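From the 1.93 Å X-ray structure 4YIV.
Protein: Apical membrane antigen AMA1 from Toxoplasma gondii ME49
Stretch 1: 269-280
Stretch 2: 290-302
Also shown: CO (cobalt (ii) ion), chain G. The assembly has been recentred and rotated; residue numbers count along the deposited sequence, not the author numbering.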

# COMPACT_ATOMS: atom_id res chain seq x y z
N LYS A 269 2.07 10.39 6.17
CA LYS A 269 3.36 10.84 5.66
C LYS A 269 4.19 9.71 5.07
O LYS A 269 4.93 9.93 4.10
N THR A 270 4.08 8.49 5.59
CA THR A 270 4.91 7.43 5.03
C THR A 270 4.48 7.11 3.60
O THR A 270 5.29 6.65 2.81
N PHE A 271 3.21 7.41 3.27
CA PHE A 271 2.70 7.25 1.91
C PHE A 271 2.86 8.49 1.02
O PHE A 271 3.07 8.37 -0.19
N GLU A 272 2.70 9.66 1.60
CA GLU A 272 2.60 10.88 0.79
C GLU A 272 3.88 11.71 0.71
O GLU A 272 3.95 12.64 -0.08
N ASN A 273 4.92 11.35 1.47
CA ASN A 273 6.14 12.15 1.43
C ASN A 273 6.81 12.00 0.06
O ASN A 273 6.64 10.98 -0.64
N ASP A 274 7.60 12.99 -0.35
CA ASP A 274 8.09 13.02 -1.74
C ASP A 274 9.12 11.95 -2.08
O ASP A 274 9.50 11.78 -3.26
N GLY A 275 9.54 11.20 -1.08
CA GLY A 275 10.56 10.19 -1.24
C GLY A 275 10.01 8.74 -1.33
O GLY A 275 10.75 7.79 -1.58
N VAL A 276 8.72 8.56 -1.14
CA VAL A 276 8.07 7.24 -1.22
C VAL A 276 8.31 6.59 -2.60
O VAL A 276 8.34 7.29 -3.61
N ALA A 277 8.46 5.27 -2.64
CA ALA A 277 8.60 4.57 -3.92
C ALA A 277 7.50 4.95 -4.86
O ALA A 277 6.33 4.80 -4.54
N SER A 278 7.87 5.45 -6.03
CA SER A 278 6.90 5.88 -7.00
C SER A 278 7.47 5.79 -8.40
O SER A 278 8.66 6.04 -8.64
N ASP A 279 6.62 5.40 -9.33
CA ASP A 279 7.06 5.07 -10.69
C ASP A 279 6.62 6.17 -11.70
O ASP A 279 6.62 5.93 -12.90
N GLN A 280 6.21 7.33 -11.19
CA GLN A 280 5.58 8.35 -12.04
C GLN A 280 6.65 9.32 -12.59
O GLN A 280 7.58 9.66 -11.87
N GLN A 290 15.63 5.17 -11.97
CA GLN A 290 14.71 4.60 -12.95
C GLN A 290 13.33 5.19 -12.78
O GLN A 290 13.01 5.66 -11.69
N PRO A 291 12.50 5.15 -13.84
CA PRO A 291 11.09 5.43 -13.58
C PRO A 291 10.41 4.17 -13.04
O PRO A 291 9.19 4.13 -12.99
N HIS A 292 11.22 3.15 -12.73
CA HIS A 292 10.80 1.92 -12.06
C HIS A 292 11.49 1.89 -10.70
O HIS A 292 12.65 1.51 -10.60
N SER A 293 10.78 2.29 -9.65
CA SER A 293 11.35 2.37 -8.29
C SER A 293 11.79 1.02 -7.78
O SER A 293 12.65 0.95 -6.91
N GLY A 294 11.19 -0.04 -8.29
CA GLY A 294 11.35 -1.36 -7.72
C GLY A 294 10.96 -1.49 -6.25
O GLY A 294 11.34 -2.47 -5.59
N GLY A 295 10.25 -0.50 -5.72
CA GLY A 295 9.85 -0.54 -4.30
C GLY A 295 10.82 0.17 -3.38
O GLY A 295 10.59 0.23 -2.17
N VAL A 296 11.90 0.71 -3.95
CA VAL A 296 12.87 1.48 -3.19
C VAL A 296 12.36 2.87 -2.92
O VAL A 296 11.89 3.54 -3.83
N GLY A 297 12.53 3.35 -1.69
CA GLY A 297 12.00 4.65 -1.34
C GLY A 297 11.83 4.87 0.14
O GLY A 297 12.04 3.95 0.93
N ARG A 298 11.49 6.09 0.53
CA ARG A 298 11.32 6.47 1.92
C ARG A 298 9.92 6.03 2.30
O ARG A 298 9.03 6.81 2.42
N ASN A 299 9.80 4.73 2.46
CA ASN A 299 8.54 4.02 2.68
C ASN A 299 8.19 3.74 4.14
O ASN A 299 7.09 3.24 4.42
N TYR A 300 9.11 4.06 5.05
CA TYR A 300 9.09 3.53 6.41
C TYR A 300 9.11 4.65 7.40
O TYR A 300 9.79 5.67 7.21
N GLY A 301 8.35 4.50 8.47
CA GLY A 301 8.39 5.53 9.47
C GLY A 301 7.81 5.13 10.80
O GLY A 301 7.20 4.05 10.92
N PHE A 302 8.01 5.99 11.79
CA PHE A 302 7.28 5.85 13.04
C PHE A 302 6.97 7.13 13.74
O PHE A 302 7.69 8.13 13.67

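The contact between the two stretches is held less by interlocking hydrophobic side chains than by polar side chains that reach across to backbone groups, with Arg298 and Asn273 each bonding the other. Arg298 has the largest covered area of any residue here. Its CA-to-CB bond points sideways, and an extended start to the chain (chi1 and chi2 both t, chi3 m) carries the guanidinium over the turn that runs from Asn273 to Val276. There NH1 donates to Asn273 OD1 at 2.9 Å and to Asp274 OD1 at 3.1 Å, the latter bond forming part of a salt bridge. Both acceptors lie at the edge of the guanidinium, near its plane, while Gly275 CA covers one face. A side chain at Gly275 would not fit: an ideal CB would lie 2.4 Å from Arg298 NH1.

Asn273, the first residue to leave helical geometry, points toward the second stretch with chi1 in p and uses both ends of its amide. Besides accepting from Arg298, OD1 receives Gly275 N at 2.8 Å, which ties the side chain to its own turn. ND2 donates to Lys269 O at 2.9 Å and, almost linearly, to Arg298 O at 3.1 Å, so one side chain links the helix end to the facing backbone. Asp274 starts away from the partner, but its p rotamer brings the carboxylate back to the arginine. The backbone adds a bond from Arg298 N to Gly275 O, 2.8 Å long. Close by, Gly297 leaves no room for a side chain, since an ideal CB would lie 2.3 Å from Ala277 N.

Asn299 also begins away, yet with chi1 in m its OD1 accepts Ala277 N at 2.9 Å in a nearly straight bond; Val276 CG2 lies 3.5 Å from the same OD1. Asn299 ND2 makes a weak bond of 2.9 Å to Gly295 O. Ala277 points inward, and its methyl nestles against the second stretch, with CB 3.3 Å from Val296 O and 3.7 Å from Ser293 OG. At the helical end, Thr270 (chi1 p) also points in and sets CG2 3.8 Å from Gly301 N; an ideal CB on Gly301 would clash with this methyl.

A second polar cluster forms around Asp279 and Ser293. Asp279 (chi1 m) leaves its backbone sideways, but OD1 reaches across to accept both Ser293 N at 2.9 Å and Ser293 OG at 2.7 Å. Ser293, in the p rotamer and pointing inward, passes the interaction on, because its OG accepts Gly295 N at 3.1 Å within the type I' turn. Water 1 bridges the same region, donating to Asp279 OD2 at 2.9 Å and accepting from Gly294 N at 3.1 Å. His292 instead points away (chi1 m), and its NE2 binds the cobalt ion at 2.4 Å, with water 2 also 2.4 Å from the metal and a further ligand from elsewhere in the structure.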

# COMPACT_ATOMS: atom_id res chain seq x y z
CB LYS A 269 4.19 11.56 6.77
CG LYS A 269 3.82 13.04 7.06
CD LYS A 269 4.84 13.67 8.06
CE LYS A 269 4.57 15.15 8.31
NZ LYS A 269 4.81 15.97 7.07
CB THR A 270 4.88 6.12 5.90
OG1 THR A 270 3.56 5.56 5.90
CG2 THR A 270 5.27 6.43 7.35
CB PHE A 271 1.21 6.90 1.96
CG PHE A 271 0.58 6.67 0.61
CD1 PHE A 271 0.87 5.56 -0.15
CD2 PHE A 271 -0.33 7.59 0.11
CE1 PHE A 271 0.27 5.37 -1.38
CE2 PHE A 271 -0.93 7.42 -1.11
CZ PHE A 271 -0.63 6.30 -1.86
CB GLU A 272 1.43 11.74 1.32
CG GLU A 272 0.06 11.08 1.16
CD GLU A 272 -1.10 12.03 1.29
OE1 GLU A 272 -2.26 11.64 0.99
OE2 GLU A 272 -0.86 13.19 1.72
CB ASN A 273 7.09 11.76 2.56
CG ASN A 273 7.87 10.50 2.26
OD1 ASN A 273 8.86 10.53 1.51
ND2 ASN A 273 7.45 9.39 2.85
CB ASP A 274 8.65 14.41 -2.06
CG ASP A 274 10.09 14.62 -1.57
OD1 ASP A 274 10.49 14.16 -0.47
OD2 ASP A 274 10.83 15.27 -2.31
CB VAL A 276 6.53 7.32 -0.96
CG1 VAL A 276 5.89 8.14 -2.06
CG2 VAL A 276 5.85 5.94 -0.91
CB ALA A 277 8.60 3.08 -3.70
CB SER A 278 6.40 7.30 -6.72
OG SER A 278 5.51 7.70 -7.76
CB ASP A 279 6.47 3.71 -11.12
CG ASP A 279 6.97 2.54 -10.24
OD1 ASP A 279 7.95 2.73 -9.47
OD2 ASP A 279 6.38 1.42 -10.33
CB GLN A 280 4.52 9.12 -11.26
CG GLN A 280 3.86 10.25 -12.06
CD GLN A 280 2.55 9.88 -12.77
OE1 GLN A 280 2.08 8.73 -12.72
NE2 GLN A 280 1.96 10.88 -13.45
CB GLN A 290 14.60 3.08 -12.80
CG GLN A 290 15.91 2.39 -12.46
CD GLN A 290 16.31 2.53 -10.99
OE1 GLN A 290 15.59 3.13 -10.18
NE2 GLN A 290 17.49 2.00 -10.65
CB PRO A 291 10.54 5.80 -14.96
CG PRO A 291 11.28 4.87 -15.87
CD PRO A 291 12.71 4.72 -15.24
CB HIS A 292 11.15 0.66 -12.87
CG HIS A 292 10.52 0.61 -14.23
ND1 HIS A 292 10.77 1.56 -15.20
CD2 HIS A 292 9.67 -0.28 -14.79
CE1 HIS A 292 10.07 1.27 -16.29
NE2 HIS A 292 9.39 0.15 -16.07
CB SER A 293 10.31 2.97 -7.31
OG SER A 293 9.21 2.06 -7.19
CB VAL A 296 14.22 1.58 -3.95
CG1 VAL A 296 15.25 2.36 -3.11
CG2 VAL A 296 14.73 0.18 -4.35
CB ARG A 298 11.44 7.99 2.04
CG ARG A 298 11.54 8.50 3.45
CD ARG A 298 11.53 10.01 3.55
NE ARG A 298 12.65 10.65 2.87
CZ ARG A 298 12.54 11.58 1.95
NH1 ARG A 298 11.37 12.05 1.58
NH2 ARG A 298 13.62 12.08 1.41
CB ASN A 299 8.57 2.67 1.99
CG ASN A 299 8.84 2.76 0.52
OD1 ASN A 299 8.50 3.75 -0.13
ND2 ASN A 299 9.40 1.71 -0.03
CB TYR A 300 10.31 2.61 6.63
CG TYR A 300 10.47 1.61 5.56
CD1 TYR A 300 9.66 0.48 5.54
CD2 TYR A 300 11.37 1.79 4.54
CE1 TYR A 300 9.75 -0.43 4.57
CE2 TYR A 300 11.48 0.86 3.53
CZ TYR A 300 10.66 -0.25 3.56
OH TYR A 300 10.73 -1.19 2.59
CB PHE A 302 8.01 4.91 14.02
CG PHE A 302 9.44 5.29 14.34
CD1 PHE A 302 9.75 6.20 15.35
CD2 PHE A 302 10.49 4.71 13.63
CE1 PHE A 302 11.09 6.51 15.65
CE2 PHE A 302 11.82 5.00 13.93
CZ PHE A 302 12.12 5.90 14.94
CO CO G . 8.01 0.72 -17.90
O HOH W 1 8.75 -0.18 -10.22
O HOH W 2 6.14 0.69 -16.45